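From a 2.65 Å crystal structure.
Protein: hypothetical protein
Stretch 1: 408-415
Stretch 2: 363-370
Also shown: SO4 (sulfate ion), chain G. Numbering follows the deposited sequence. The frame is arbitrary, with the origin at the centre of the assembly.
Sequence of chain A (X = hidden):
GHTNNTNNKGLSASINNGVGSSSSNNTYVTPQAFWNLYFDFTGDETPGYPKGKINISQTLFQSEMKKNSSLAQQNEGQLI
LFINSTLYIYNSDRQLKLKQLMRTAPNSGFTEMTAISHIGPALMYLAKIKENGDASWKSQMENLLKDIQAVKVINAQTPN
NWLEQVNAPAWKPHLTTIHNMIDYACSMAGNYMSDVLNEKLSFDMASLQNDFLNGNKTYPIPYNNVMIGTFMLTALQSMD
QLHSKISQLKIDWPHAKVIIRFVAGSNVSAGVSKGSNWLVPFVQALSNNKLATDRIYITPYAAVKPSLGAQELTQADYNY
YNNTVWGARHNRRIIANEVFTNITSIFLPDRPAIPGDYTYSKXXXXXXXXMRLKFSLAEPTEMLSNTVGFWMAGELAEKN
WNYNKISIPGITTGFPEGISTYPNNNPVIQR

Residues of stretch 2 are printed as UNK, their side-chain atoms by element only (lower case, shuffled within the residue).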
# COMPACT_ATOMS: atom_id res chain seq x y z
N ILE A 408 2.19 -22.34 22.88
CA ILE A 408 1.15 -21.43 22.41
C ILE A 408 0.79 -20.39 23.50
O ILE A 408 -0.00 -20.71 24.40
CB ILE A 408 -0.12 -22.20 21.90
CG1 ILE A 408 0.25 -23.37 20.95
CG2 ILE A 408 -1.11 -21.24 21.24
CD1 ILE A 408 -0.77 -24.29 20.74
N PRO A 409 1.34 -19.15 23.40
CA PRO A 409 0.97 -18.09 24.36
C PRO A 409 -0.54 -17.88 24.44
O PRO A 409 -1.21 -17.82 23.41
CB PRO A 409 1.70 -16.86 23.80
CG PRO A 409 2.91 -17.44 23.09
CD PRO A 409 2.29 -18.63 22.40
N GLY A 410 -1.06 -17.84 25.66
CA GLY A 410 -2.48 -17.71 25.94
C GLY A 410 -3.21 -19.04 26.05
O GLY A 410 -4.40 -19.07 26.37
N ILE A 411 -2.49 -20.17 25.77
CA ILE A 411 -3.01 -21.53 25.83
C ILE A 411 -2.13 -22.38 26.75
O ILE A 411 -2.61 -22.90 27.76
CB ILE A 411 -3.15 -22.16 24.41
CG1 ILE A 411 -4.08 -21.32 23.48
CG2 ILE A 411 -3.61 -23.64 24.50
CD1 ILE A 411 -5.54 -21.24 23.91
N THR A 412 -0.84 -22.51 26.40
CA THR A 412 0.10 -23.33 27.18
C THR A 412 0.96 -22.48 28.11
O THR A 412 1.56 -23.02 29.04
CB THR A 412 1.00 -24.16 26.25
OG1 THR A 412 1.80 -23.29 25.45
CG2 THR A 412 0.23 -25.11 25.37
N THR A 413 1.03 -21.16 27.87
CA THR A 413 1.89 -20.27 28.64
C THR A 413 1.26 -18.88 28.81
O THR A 413 0.31 -18.54 28.10
CB THR A 413 3.26 -20.25 27.94
OG1 THR A 413 4.29 -19.96 28.88
CG2 THR A 413 3.30 -19.36 26.70
N GLY A 414 1.78 -18.09 29.75
CA GLY A 414 1.32 -16.72 30.00
C GLY A 414 0.29 -16.52 31.09
O GLY A 414 -0.30 -15.44 31.19
N PHE A 415 0.08 -17.53 31.92
CA PHE A 415 -0.92 -17.47 32.98
C PHE A 415 -0.47 -16.66 34.17
O PHE A 415 0.72 -16.67 34.49
CB PHE A 415 -1.31 -18.88 33.43
CG PHE A 415 -2.05 -19.61 32.33
CD1 PHE A 415 -3.39 -19.32 32.07
CD2 PHE A 415 -1.40 -20.53 31.52
CE1 PHE A 415 -4.06 -19.97 31.03
CE2 PHE A 415 -2.07 -21.18 30.49
CZ PHE A 415 -3.40 -20.88 30.24
N UNK A 363 12.32 -16.33 24.58
CA UNK A 363 11.11 -16.80 25.27
C UNK A 363 10.09 -15.62 25.26
O UNK A 363 10.39 -14.55 25.79
c UNK A 363 13.27 -15.73 25.53
c UNK A 363 11.62 -17.17 26.67
c UNK A 363 12.96 -16.47 26.81
N UNK A 364 8.92 -15.73 24.59
CA UNK A 364 8.01 -14.57 24.57
C UNK A 364 7.15 -14.43 25.83
O UNK A 364 6.73 -15.43 26.44
c UNK A 364 7.14 -14.85 23.36
c UNK A 364 8.35 -16.88 23.87
c UNK A 364 7.07 -16.33 23.28
N UNK A 365 6.88 -13.16 26.20
CA UNK A 365 6.03 -12.78 27.32
C UNK A 365 4.64 -12.49 26.78
O UNK A 365 4.51 -12.05 25.63
n UNK A 365 10.36 -10.58 30.73
c UNK A 365 8.07 -11.61 28.43
c UNK A 365 8.58 -10.27 28.96
c UNK A 365 10.06 -10.31 29.28
c UNK A 365 6.60 -11.54 28.03
N UNK A 366 3.58 -12.69 27.59
CA UNK A 366 2.22 -12.40 27.14
C UNK A 366 2.07 -10.87 26.97
O UNK A 366 1.32 -10.42 26.10
c UNK A 366 1.02 -12.41 29.43
c UNK A 366 1.13 -13.04 28.05
c UNK A 366 -0.23 -13.11 27.36
c UNK A 366 -0.55 -14.44 26.93
N UNK A 367 2.85 -10.08 27.74
CA UNK A 367 2.85 -8.61 27.67
C UNK A 367 3.15 -8.14 26.23
O UNK A 367 2.52 -7.19 25.75
c UNK A 367 3.68 -6.61 29.05
c UNK A 367 4.92 -5.92 29.61
o UNK A 367 5.02 -4.68 29.47
c UNK A 367 3.89 -8.06 28.65
o UNK A 367 5.78 -6.61 30.21
N UNK A 368 4.08 -8.84 25.54
CA UNK A 368 4.47 -8.55 24.17
C UNK A 368 3.28 -8.60 23.20
O UNK A 368 3.08 -7.69 22.40
o UNK A 368 7.00 -8.45 25.35
c UNK A 368 6.89 -9.38 24.51
c UNK A 368 5.58 -9.50 23.73
o UNK A 368 7.80 -10.22 24.29
N UNK A 369 2.47 -9.64 23.31
CA UNK A 369 1.32 -9.85 22.43
C UNK A 369 0.21 -8.84 22.74
O UNK A 369 -0.42 -8.32 21.80
c UNK A 369 3.49 -13.09 20.44
c UNK A 369 0.86 -11.31 22.54
c UNK A 369 2.41 -12.30 20.81
c UNK A 369 3.75 -13.78 22.72
c UNK A 369 4.16 -13.84 21.40
c UNK A 369 1.99 -12.24 22.13
c UNK A 369 2.68 -12.97 23.09
N UNK A 370 0.04 -8.48 24.02
CA UNK A 370 -0.93 -7.46 24.42
C UNK A 370 -0.55 -6.10 23.82
O UNK A 370 -1.42 -5.41 23.28
c UNK A 370 -1.63 -8.61 26.66
c UNK A 370 -1.05 -7.37 25.95
c UNK A 370 -1.93 -8.29 28.05
c UNK A 370 -2.93 -9.08 26.00
S SO4 G . 4.65 -14.67 30.71
O1 SO4 G . 6.00 -14.50 31.24
O2 SO4 G . 4.19 -13.37 30.22
O3 SO4 G . 4.62 -15.67 29.62
O4 SO4 G . 3.76 -15.11 31.80

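Position 363 carries three side-chain carbons that close a ring onto its own backbone N, a topology unique to proline among the standard residues. None of these atoms comes near stretch 1, so the identification rests on the covalent ring alone: Pro 363.

Position 364 repeats the pattern, three carbons returning to the backbone N. Its CA-to-CB bond points sideways to stretch 1, yet the ring still reaches Pro 409. It is Pro 364, and its CG lies 4.3 Å from CG of Pro 409, an apolar contact between two rings.

At position 365 four carbons run in an unbranched row and end in a single nitrogen, which defines a lysine. Lys 365 has its CA-to-CB bond directed away from stretch 1, and its side chain makes no contact there. Chi2 and chi3 are both t, so the middle of the chain is extended.

Position 366 has four carbons, forked at the first, with one arm two carbons long; the fork at CB separates isoleucine from leucine. The end of the two-carbon arm lies 3.7 Å from N of Gly 410, and the one-carbon arm lies 3.7 Å from O of Gly 414. This is Ile 366, with chi1 t and chi2 between wells at 105°. Its CD1 is the atom near Gly 410, and it also lies 4.2 Å from C of Pro 409 and 4.3 Å from O of Thr 413.

Position 367 shows three carbons, the third bearing two oxygens: a carboxylate one methylene longer than aspartate, hence Glu 367. It is out of reach of stretch 1.

Position 368 has two carbons, the second bearing two oxygens, so it is Asp 368. It too makes no contact across the interface.

At position 369 one carbon leads to a six-carbon ring with no heteroatom, the mark of phenylalanine. A ring carbon approaches CG of Pro 409. In Phe 369 that atom is CE2, 3.8 Å from CG of Pro 409, and the approach to the ring is oblique.

Position 370 has four carbons forked at the second, which gives Leu 370, with chi1 m and chi2 t. Its side chain is out of reach of stretch 1.

The contact is apolar packing, with no hydrogen bond across the stretches and 243 Å² buried in total. Pro 409 meets Pro 364 and Phe 369, while Ile 366 packs against backbone atoms. A hydrogen bond from N of Gly 410 to O of Thr 413, 2.9 Å, holds together two of the groups that CD1 of Ile 366 approaches. An ideal CB on Gly 414 would lie 2.8 Å from CD1 of Ile 366, a clash; the backbone angles of Gly 414 independently call for glycine. The sulfate, probably from the crystallisation liquor, accepts a hydrogen bond from N of Ile 366 at its O2, 2.8 Å, while its O4 lies 3.4 Å from CA of Gly 414, so the ion borders both stretches.

Stretch 2 363-370: PPKIEDFL
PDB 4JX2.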